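PDB 4MBU: similar to N-acetyltransferase from Staphylococcus aureus subsp. aureus, which probably transfers the acetyl group of acetyl-coenzyme A to an amine of its substrate, as Gcn5-related N-acetyltransferases do. Local coordinates for residues Ala99-Gln104 against Leu132-Phe138; Ile19-Ala23 against Tyr88-Ser92; His52-Phe56 against Ala68-Ser72. One frame throughout, in Å; residues are numbered along the deposited sequence.

Three contacts sample the GNAT fold, and chemistry follows position. Interaction 1 joins helices 98-112 and 127-135 through a leucine side chain on two aromatic faces, with a lysine-serine bond at its exposed margin. Interaction 2 is a surface contact between helix 13-26 and the end of strand 82-89; it combines a T-shaped tyrosine pair with a water bridge. Interaction 3, within the hairpin of strands 55-60 and 63-72, has the largest share of buried residues and relies on backbone bonds, a threonine hydroxyl and a proline-phenylalanine CH-pi contact. Helix 98-112 links them: Ala-99 packs on Val-89 of interaction 2, and Leu-102 on Ala-68 of interaction 3. Strands 63-72 and 82-89 are sheet neighbours.

Interaction 1: Ala99-Gln104 against Leu132-Phe138; sequences ASQLLQ and LHQKFNF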
loop_
_atom_site.group_PDB
_atom_site.type_symbol
_atom_site.label_atom_id
_atom_site.label_comp_id
_atom_site.label_asym_id
_atom_site.label_seq_id
_atom_site.Cartn_x
_atom_site.Cartn_y
_atom_site.Cartn_z
ATOM N N ALA A 99 20.884 4.331 5.903
ATOM C CA ALA A 99 20.090 3.394 5.108
ATOM C C ALA A 99 20.067 3.822 3.649
ATOM O O ALA A 99 20.289 3.010 2.758
ATOM C CB ALA A 99 18.668 3.289 5.660
ATOM N N SER A 100 19.816 5.105 3.411
ATOM C CA SER A 100 19.793 5.655 2.057
ATOM C C SER A 100 21.108 5.446 1.292
ATOM O O SER A 100 21.107 5.039 0.119
ATOM C CB SER A 100 19.437 7.144 2.125
ATOM O OG SER A 100 19.477 7.741 0.847
ATOM N N GLN A 101 22.235 5.712 1.949
ATOM C CA GLN A 101 23.542 5.522 1.315
ATOM C C GLN A 101 23.828 4.048 1.010
ATOM O O GLN A 101 24.400 3.704 -0.050
ATOM C CB GLN A 101 24.657 6.124 2.184
ATOM C CG GLN A 101 24.631 7.658 2.257
ATOM C CD GLN A 101 25.821 8.231 3.022
ATOM O OE1 GLN A 101 26.977 7.899 2.751
ATOM N NE2 GLN A 101 25.534 9.080 3.994
ATOM N N LEU A 102 23.427 3.180 1.937
ATOM C CA LEU A 102 23.577 1.747 1.717
ATOM C C LEU A 102 22.726 1.279 0.533
ATOM O O LEU A 102 23.217 0.571 -0.337
ATOM C CB LEU A 102 23.259 0.959 2.993
ATOM C CG LEU A 102 24.383 1.050 4.031
ATOM C CD1 LEU A 102 23.927 0.561 5.370
ATOM C CD2 LEU A 102 25.572 0.235 3.570
ATOM N N LEU A 103 21.465 1.698 0.483
ATOM C CA LEU A 103 20.579 1.301 -0.608
ATOM C C LEU A 103 21.129 1.782 -1.939
ATOM O O LEU A 103 21.125 1.051 -2.928
ATOM C CB LEU A 103 19.165 1.858 -0.396
ATOM C CG LEU A 103 18.192 1.551 -1.529
ATOM C CD1 LEU A 103 18.181 0.057 -1.863
ATOM C CD2 LEU A 103 16.787 2.018 -1.150
ATOM N N GLN A 104 21.597 3.020 -1.959
ATOM C CA GLN A 104 22.207 3.579 -3.166
ATOM C C GLN A 104 23.348 2.680 -3.647
ATOM O O GLN A 104 23.428 2.319 -4.837
ATOM C CB GLN A 104 22.710 4.991 -2.860
ATOM C CG GLN A 104 23.375 5.701 -4.014
ATOM C CD GLN A 104 23.856 7.087 -3.621
ATOM O OE1 GLN A 104 24.234 7.323 -2.468
ATOM N NE2 GLN A 104 23.836 8.013 -4.573
ATOM N N LEU A 132 11.731 5.152 2.463
ATOM C CA LEU A 132 13.067 5.154 1.844
ATOM C C LEU A 132 13.034 4.456 0.494
ATOM O O LEU A 132 13.682 4.870 -0.470
ATOM C CB LEU A 132 14.069 4.448 2.759
ATOM C CG LEU A 132 15.455 4.268 2.146
ATOM C CD1 LEU A 132 16.140 5.611 1.998
ATOM C CD2 LEU A 132 16.295 3.314 2.973
ATOM N N HIS A 133 12.272 3.380 0.417
ATOM C CA HIS A 133 12.239 2.639 -0.831
ATOM C C HIS A 133 11.450 3.366 -1.904
ATOM O O HIS A 133 11.855 3.395 -3.075
ATOM C CB HIS A 133 11.751 1.212 -0.592
ATOM C CG HIS A 133 12.825 0.319 -0.064
ATOM N ND1 HIS A 133 13.232 0.343 1.255
ATOM C CD2 HIS A 133 13.625 -0.576 -0.688
ATOM C CE1 HIS A 133 14.210 -0.530 1.423
ATOM N NE2 HIS A 133 14.470 -1.096 0.259
ATOM N N GLN A 134 10.333 3.967 -1.502
ATOM C CA GLN A 134 9.572 4.808 -2.414
ATOM C C GLN A 134 10.457 5.921 -2.960
ATOM O O GLN A 134 10.375 6.252 -4.143
ATOM C CB GLN A 134 8.353 5.406 -1.704
ATOM C CG GLN A 134 7.265 4.389 -1.356
ATOM C CD GLN A 134 6.066 5.051 -0.703
ATOM O OE1 GLN A 134 6.220 5.824 0.244
ATOM N NE2 GLN A 134 4.866 4.761 -1.210
ATOM N N LYS A 135 11.298 6.499 -2.098
ATOM C CA LYS A 135 12.221 7.553 -2.539
ATOM C C LYS A 135 13.112 7.088 -3.691
ATOM O O LYS A 135 13.396 7.857 -4.603
ATOM C CB LYS A 135 13.088 8.063 -1.377
ATOM C CG LYS A 135 13.936 9.291 -1.733
ATOM C CD LYS A 135 14.817 9.772 -0.563
ATOM C CE LYS A 135 16.116 8.973 -0.465
ATOM N NZ LYS A 135 17.146 9.582 0.444
ATOM N N PHE A 136 13.536 5.824 -3.657
ATOM C CA PHE A 136 14.383 5.271 -4.717
ATOM C C PHE A 136 13.561 4.609 -5.822
ATOM O O PHE A 136 14.082 3.800 -6.592
ATOM C CB PHE A 136 15.388 4.274 -4.128
ATOM C CG PHE A 136 16.561 4.932 -3.451
ATOM C CD1 PHE A 136 17.743 5.142 -4.142
ATOM C CD2 PHE A 136 16.471 5.365 -2.139
ATOM C CE1 PHE A 136 18.818 5.759 -3.529
ATOM C CE2 PHE A 136 17.543 5.979 -1.525
ATOM C CZ PHE A 136 18.718 6.174 -2.220
ATOM N N ASN A 137 12.272 4.941 -5.875
ATOM C CA ASN A 137 11.389 4.488 -6.950
ATOM C C ASN A 137 11.095 2.977 -6.988
ATOM O O ASN A 137 10.832 2.410 -8.056
ATOM C CB ASN A 137 11.907 5.003 -8.297
ATOM C CG ASN A 137 12.020 6.523 -8.328
ATOM O OD1 ASN A 137 11.088 7.235 -7.928
ATOM N ND2 ASN A 137 13.169 7.026 -8.784
ATOM N N PHE A 138 11.144 2.330 -5.824
ATOM C CA PHE A 138 10.577 0.990 -5.686
ATOM C C PHE A 138 9.059 1.128 -5.756
ATOM O O PHE A 138 8.513 2.112 -5.250
ATOM C CB PHE A 138 10.969 0.379 -4.338
ATOM C CG PHE A 138 12.362 -0.182 -4.301
ATOM C CD1 PHE A 138 13.471 0.657 -4.370
ATOM C CD2 PHE A 138 12.569 -1.552 -4.158
ATOM C CE1 PHE A 138 14.754 0.133 -4.316
ATOM C CE2 PHE A 138 13.850 -2.079 -4.102
ATOM C CZ PHE A 138 14.944 -1.239 -4.187
#
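Two aromatic rings receive Leu-103 on their faces. Its CG stands over the centre of the Phe-136 ring, 4.2 Å from the centroid, while its CD2 methyl touches Phe-136 CD2 at 3.5 Å and also lies over the rim of one His-133 face. At the edge of the Phe-136 ring, in its plane, Ser-100 OG comes within 3.5 Å of CZ. The Phe-138 ring takes His-133 CD2 over its centre and meets Leu-103 CD1 at CZ. With CG swung away from its own backbone N (chi1 177°), Leu-103 reaches across between the helices and runs past Phe-136 in the opposite direction. One turn before Phe-136, Leu-132 forks against helix 98-112: CD2 meets Ala-99 CB at 3.6 Å, and CD1 meets Ser-100 CB. Lys-135 bends at chi3 (83°) to bring NZ to Ser-100 OG, a 3.0 Å hydrogen bond at the exposed margin. A Schellman motif with Asn-137 at C-prime, closed by Phe-138 N to His-133 O, ends helix 127-135 and turns the chain so that Phe-138 comes back beside His-133 and Leu-103. His-133 bonds to Ser-129 O and His-85, which fixes its ring. Leu-103 rests on His-85 and Ile-87 of strand 82-89, and His-133 on Ala-120 and Ile-122 of strand 117-123, so the helix pair spans these two parallel strands.

Interaction 2: Ile19-Ala23 against Tyr88-Ser92; sequences IYNDA and YVDAS
The helical turn of Ile-19 to Ala-23 lies against the end of a strand and the loop that follows it, with the backbones nearest at Ile-19 and Asp-90, whose CA atoms are 5.5 Å apart. Ile-19 fits its CG2 branch into the angle between Tyr-88 and Asp-90, 3.9 Å from Tyr-88 CB; the Ile-19 and Asp-90 side chains cross at about a right angle, CG1 4.0 Å from Asp-90 OD2. The two tyrosines lie side by side, pointing the same way, yet their rings are turned to a T-shaped pair: planes 82° apart, the CD1-CE1 edge of Tyr-20 aimed at the face of Tyr-88. The closest carbons are Tyr-20 CE1 and Tyr-88 CZ at 4.0 Å, toward the rim of the ring. Tyr-20 achieves this by turning CG opposite its backbone N (chi1 -169°), which brings the ring edge up to Tyr-88. In the GNAT fold this strand, 82-89, leads into the loop that usually cradles the pyrophosphate of acetyl-coenzyme A before helix 98-112; helix 13-26 packs beside that exit. Asp-90 forms an Asx turn at the start of the loop, its OD1 accepting Ser-92 N at 2.8 Å on the anti side, tilted 23° out of the carboxylate plane. A water joins helix to loop, donating to Asp-22 OD2 at 2.9 Å and accepting from Ala-91 N at 2.8 Å. Tyr-20 also makes a cation-pi contact with Arg-41 and packs on Trp-76 of the third subunit; the ring of Phe-67 meets that of Tyr-88.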
loop_
_atom_site.group_PDB
_atom_site.type_symbol
_atom_site.label_atom_id
_atom_site.label_comp_id
_atom_site.label_asym_id
_atom_site.label_seq_id
_atom_site.Cartn_x
_atom_site.Cartn_y
_atom_site.Cartn_z
ATOM N N ILE A 19 24.351 -5.583 15.575
ATOM C CA ILE A 19 23.293 -4.840 14.907
ATOM C C ILE A 19 22.153 -5.815 14.598
ATOM O O ILE A 19 21.000 -5.584 14.988
ATOM C CB ILE A 19 23.812 -4.152 13.615
ATOM C CG1 ILE A 19 24.899 -3.126 13.950
ATOM C CG2 ILE A 19 22.680 -3.473 12.872
ATOM C CD1 ILE A 19 25.493 -2.446 12.699
ATOM N N TYR A 20 22.508 -6.948 13.988
ATOM C CA TYR A 20 21.519 -7.926 13.551
ATOM C C TYR A 20 20.746 -8.403 14.760
ATOM O O TYR A 20 19.515 -8.411 14.747
ATOM C CB TYR A 20 22.205 -9.102 12.859
ATOM C CG TYR A 20 21.283 -10.067 12.129
ATOM C CD1 TYR A 20 20.643 -9.698 10.950
ATOM C CD2 TYR A 20 21.102 -11.367 12.591
ATOM C CE1 TYR A 20 19.830 -10.601 10.263
ATOM C CE2 TYR A 20 20.304 -12.270 11.920
ATOM C CZ TYR A 20 19.666 -11.881 10.758
ATOM O OH TYR A 20 18.875 -12.788 10.098
ATOM N N ASN A 21 21.463 -8.744 15.827
ATOM C CA ASN A 21 20.777 -9.316 16.980
ATOM C C ASN A 21 19.858 -8.305 17.647
ATOM O O ASN A 21 18.795 -8.677 18.147
ATOM C CB ASN A 21 21.759 -9.930 17.983
ATOM C CG ASN A 21 22.204 -11.316 17.576
ATOM O OD1 ASN A 21 21.535 -11.985 16.782
ATOM N ND2 ASN A 21 23.333 -11.765 18.126
ATOM N N ASP A 22 20.240 -7.026 17.610
ATOM C CA ASP A 22 19.385 -5.997 18.190
ATOM C C ASP A 22 18.059 -6.046 17.434
ATOM O O ASP A 22 16.973 -6.074 18.029
ATOM C CB ASP A 22 20.037 -4.620 18.055
ATOM C CG ASP A 22 19.678 -3.686 19.199
ATOM O OD1 ASP A 22 19.679 -4.140 20.365
ATOM O OD2 ASP A 22 19.403 -2.495 18.937
ATOM N N ALA A 23 18.167 -6.155 16.113
ATOM C CA ALA A 23 16.991 -6.146 15.262
ATOM C C ALA A 23 16.136 -7.372 15.561
ATOM O O ALA A 23 14.897 -7.311 15.509
ATOM C CB ALA A 23 17.402 -6.096 13.800
ATOM N N TYR A 88 20.440 -2.985 7.402
ATOM C CA TYR A 88 20.283 -2.842 8.844
ATOM C C TYR A 88 21.147 -1.697 9.346
ATOM O O TYR A 88 22.331 -1.615 9.025
ATOM C CB TYR A 88 20.667 -4.141 9.547
ATOM C CG TYR A 88 19.866 -5.335 9.092
ATOM C CD1 TYR A 88 18.623 -5.601 9.638
ATOM C CD2 TYR A 88 20.351 -6.186 8.114
ATOM C CE1 TYR A 88 17.893 -6.678 9.237
ATOM C CE2 TYR A 88 19.627 -7.274 7.701
ATOM C CZ TYR A 88 18.392 -7.508 8.271
ATOM O OH TYR A 88 17.642 -8.580 7.876
ATOM N N VAL A 89 20.541 -0.802 10.115
ATOM C CA VAL A 89 21.236 0.362 10.655
ATOM C C VAL A 89 21.175 0.297 12.174
ATOM O O VAL A 89 20.117 -0.004 12.740
ATOM C CB VAL A 89 20.581 1.683 10.185
ATOM C CG1 VAL A 89 21.207 2.868 10.898
ATOM C CG2 VAL A 89 20.715 1.846 8.672
ATOM N N ASP A 90 22.306 0.546 12.829
ATOM C CA ASP A 90 22.342 0.585 14.290
ATOM C C ASP A 90 21.292 1.573 14.806
ATOM O O ASP A 90 21.093 2.641 14.220
ATOM C CB ASP A 90 23.738 0.970 14.781
ATOM C CG ASP A 90 23.905 0.778 16.280
ATOM O OD1 ASP A 90 23.458 1.653 17.050
ATOM O OD2 ASP A 90 24.487 -0.245 16.693
ATOM N N ALA A 91 20.602 1.201 15.882
ATOM C CA ALA A 91 19.516 2.026 16.412
ATOM C C ALA A 91 20.015 3.339 17.022
ATOM O O ALA A 91 19.254 4.293 17.169
ATOM C CB ALA A 91 18.678 1.230 17.419
ATOM N N SER A 92 21.292 3.391 17.379
ATOM C CA SER A 92 21.871 4.624 17.906
ATOM C C SER A 92 22.275 5.547 16.772
ATOM O O SER A 92 22.666 6.684 17.003
ATOM C CB SER A 92 23.106 4.312 18.745
ATOM O OG SER A 92 24.116 3.712 17.951
HETATM O O HOH W 1 21.049 -1.406 16.849
#

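Interaction 3: His52-Phe56 against Ala68-Ser72; sequences HEPIF and ATFGS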
loop_
_atom_site.group_PDB
_atom_site.type_symbol
_atom_site.label_atom_id
_atom_site.label_comp_id
_atom_site.label_asym_id
_atom_site.label_seq_id
_atom_site.Cartn_x
_atom_site.Cartn_y
_atom_site.Cartn_z
ATOM N N HIS A 52 29.978 -14.839 -4.274
ATOM C CA HIS A 52 30.214 -13.496 -4.813
ATOM C C HIS A 52 29.023 -12.546 -4.617
ATOM O O HIS A 52 28.674 -11.764 -5.504
ATOM C CB HIS A 52 30.652 -13.561 -6.285
ATOM C CG HIS A 52 31.973 -14.228 -6.489
ATOM N ND1 HIS A 52 32.095 -15.572 -6.800
ATOM C CD2 HIS A 52 33.240 -13.755 -6.411
ATOM C CE1 HIS A 52 33.367 -15.884 -6.912
ATOM N NE2 HIS A 52 34.088 -14.796 -6.680
ATOM N N GLU A 53 28.399 -12.620 -3.448
ATOM C CA GLU A 53 27.349 -11.681 -3.094
ATOM C C GLU A 53 27.976 -10.587 -2.242
ATOM O O GLU A 53 28.770 -10.868 -1.348
ATOM C CB GLU A 53 26.218 -12.403 -2.345
ATOM C CG GLU A 53 25.546 -13.494 -3.183
ATOM C CD GLU A 53 24.509 -14.311 -2.422
ATOM O OE1 GLU A 53 24.343 -14.118 -1.197
ATOM O OE2 GLU A 53 23.848 -15.158 -3.062
ATOM N N PRO A 54 27.611 -9.330 -2.503
ATOM C CA PRO A 54 28.260 -8.226 -1.792
ATOM C C PRO A 54 27.746 -8.044 -0.359
ATOM O O PRO A 54 26.593 -8.373 -0.048
ATOM C CB PRO A 54 27.878 -7.005 -2.639
ATOM C CG PRO A 54 26.532 -7.371 -3.224
ATOM C CD PRO A 54 26.535 -8.872 -3.405
ATOM N N ILE A 55 28.616 -7.535 0.506
ATOM C CA ILE A 55 28.230 -7.075 1.829
ATOM C C ILE A 55 28.898 -5.720 1.992
ATOM O O ILE A 55 30.119 -5.611 1.880
ATOM C CB ILE A 55 28.741 -8.007 2.943
ATOM C CG1 ILE A 55 28.387 -9.462 2.638
ATOM C CG2 ILE A 55 28.150 -7.588 4.294
ATOM C CD1 ILE A 55 29.099 -10.471 3.525
ATOM N N PHE A 56 28.106 -4.685 2.237
ATOM C CA PHE A 56 28.663 -3.358 2.442
ATOM C C PHE A 56 28.405 -2.938 3.874
ATOM O O PHE A 56 27.397 -3.313 4.461
ATOM C CB PHE A 56 28.030 -2.354 1.475
ATOM C CG PHE A 56 28.245 -2.697 0.030
ATOM C CD1 PHE A 56 29.511 -2.582 -0.541
ATOM C CD2 PHE A 56 27.189 -3.135 -0.757
ATOM C CE1 PHE A 56 29.713 -2.895 -1.874
ATOM C CE2 PHE A 56 27.384 -3.458 -2.089
ATOM C CZ PHE A 56 28.649 -3.333 -2.650
ATOM N N ALA A 68 24.608 -3.953 4.784
ATOM C CA ALA A 68 23.625 -4.230 3.737
ATOM C C ALA A 68 24.128 -5.283 2.775
ATOM O O ALA A 68 25.322 -5.361 2.483
ATOM C CB ALA A 68 23.286 -2.966 2.976
ATOM N N THR A 69 23.208 -6.091 2.262
ATOM C CA THR A 69 23.607 -7.133 1.342
ATOM C C THR A 69 22.478 -7.485 0.378
ATOM O O THR A 69 21.329 -7.085 0.582
ATOM C CB THR A 69 24.080 -8.399 2.116
ATOM O OG1 THR A 69 24.598 -9.365 1.192
ATOM C CG2 THR A 69 22.928 -9.025 2.896
ATOM N N PHE A 70 22.806 -8.199 -0.696
ATOM C CA PHE A 70 21.743 -8.831 -1.478
ATOM C C PHE A 70 22.064 -10.278 -1.831
ATOM O O PHE A 70 23.211 -10.716 -1.702
ATOM C CB PHE A 70 21.287 -7.987 -2.686
ATOM C CG PHE A 70 22.315 -7.834 -3.800
ATOM C CD1 PHE A 70 22.746 -6.572 -4.183
ATOM C CD2 PHE A 70 22.796 -8.938 -4.501
ATOM C CE1 PHE A 70 23.653 -6.418 -5.227
ATOM C CE2 PHE A 70 23.723 -8.786 -5.533
ATOM C CZ PHE A 70 24.145 -7.528 -5.897
ATOM N N GLY A 71 21.043 -11.019 -2.248
ATOM C CA GLY A 71 21.220 -12.414 -2.610
ATOM C C GLY A 71 19.983 -12.933 -3.311
ATOM O O GLY A 71 19.211 -12.153 -3.867
ATOM N N SER A 72 19.781 -14.244 -3.265
ATOM C CA SER A 72 18.698 -14.882 -4.011
ATOM C C SER A 72 17.332 -14.477 -3.460
ATOM O O SER A 72 17.177 -14.318 -2.254
ATOM C CB SER A 72 18.860 -16.405 -3.960
ATOM O OG SER A 72 17.653 -17.069 -4.271
HETATM O O HOH W 2 21.685 -15.977 -2.217
#
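Pro-54 and Phe-70 meet at about a right angle near the open end of the beta hairpin formed by strands 55-60 and 63-72. The CG-CD edge of the proline lies over one face of the phenylalanine, offset toward the rim: CG is 3.7 Å from the ring centroid, 17° off its normal, and CD comes to 3.5 Å from CE2. With CG between the backbone N and the carbonyl carbon (chi1 68°), the Phe-70 ring turns a face to Pro-54. On the sheet face toward helix 38-50, Ile-55 and Thr-69 run side by side in the same direction, and Trp-44 touches both. Thr-69 turns OG1 back to its partner strand and donates to Pro-54 O, at a modelled 2.5 Å that is probably too short to take literally, while Lys-48 also binds that hydroxyl. Further along, Phe-56 and Ala-68 form an antiparallel hydrogen-bonded pair: Phe-56 N gives a nearly straight bond (170°, 2.9 Å) to Ala-68 O, and Ala-68 N returns one to Phe-56 O. Their side chains face helix 98-112, Phe-56 against Arg-105 and Ala-68 against Leu-102 and Leu-106; Pro-54 touches Glu-109 of the same helix. At the other end, beyond these bonds, Glu-53 extends alongside the backbone of Gly-71, its CD 3.8 Å from Gly-71 CA. The carboxylate has its salt bridge to Lys-48 through OE1, whereas a water donates to Glu-53 OE2 and accepts from Ser-72 N at 2.8 Å.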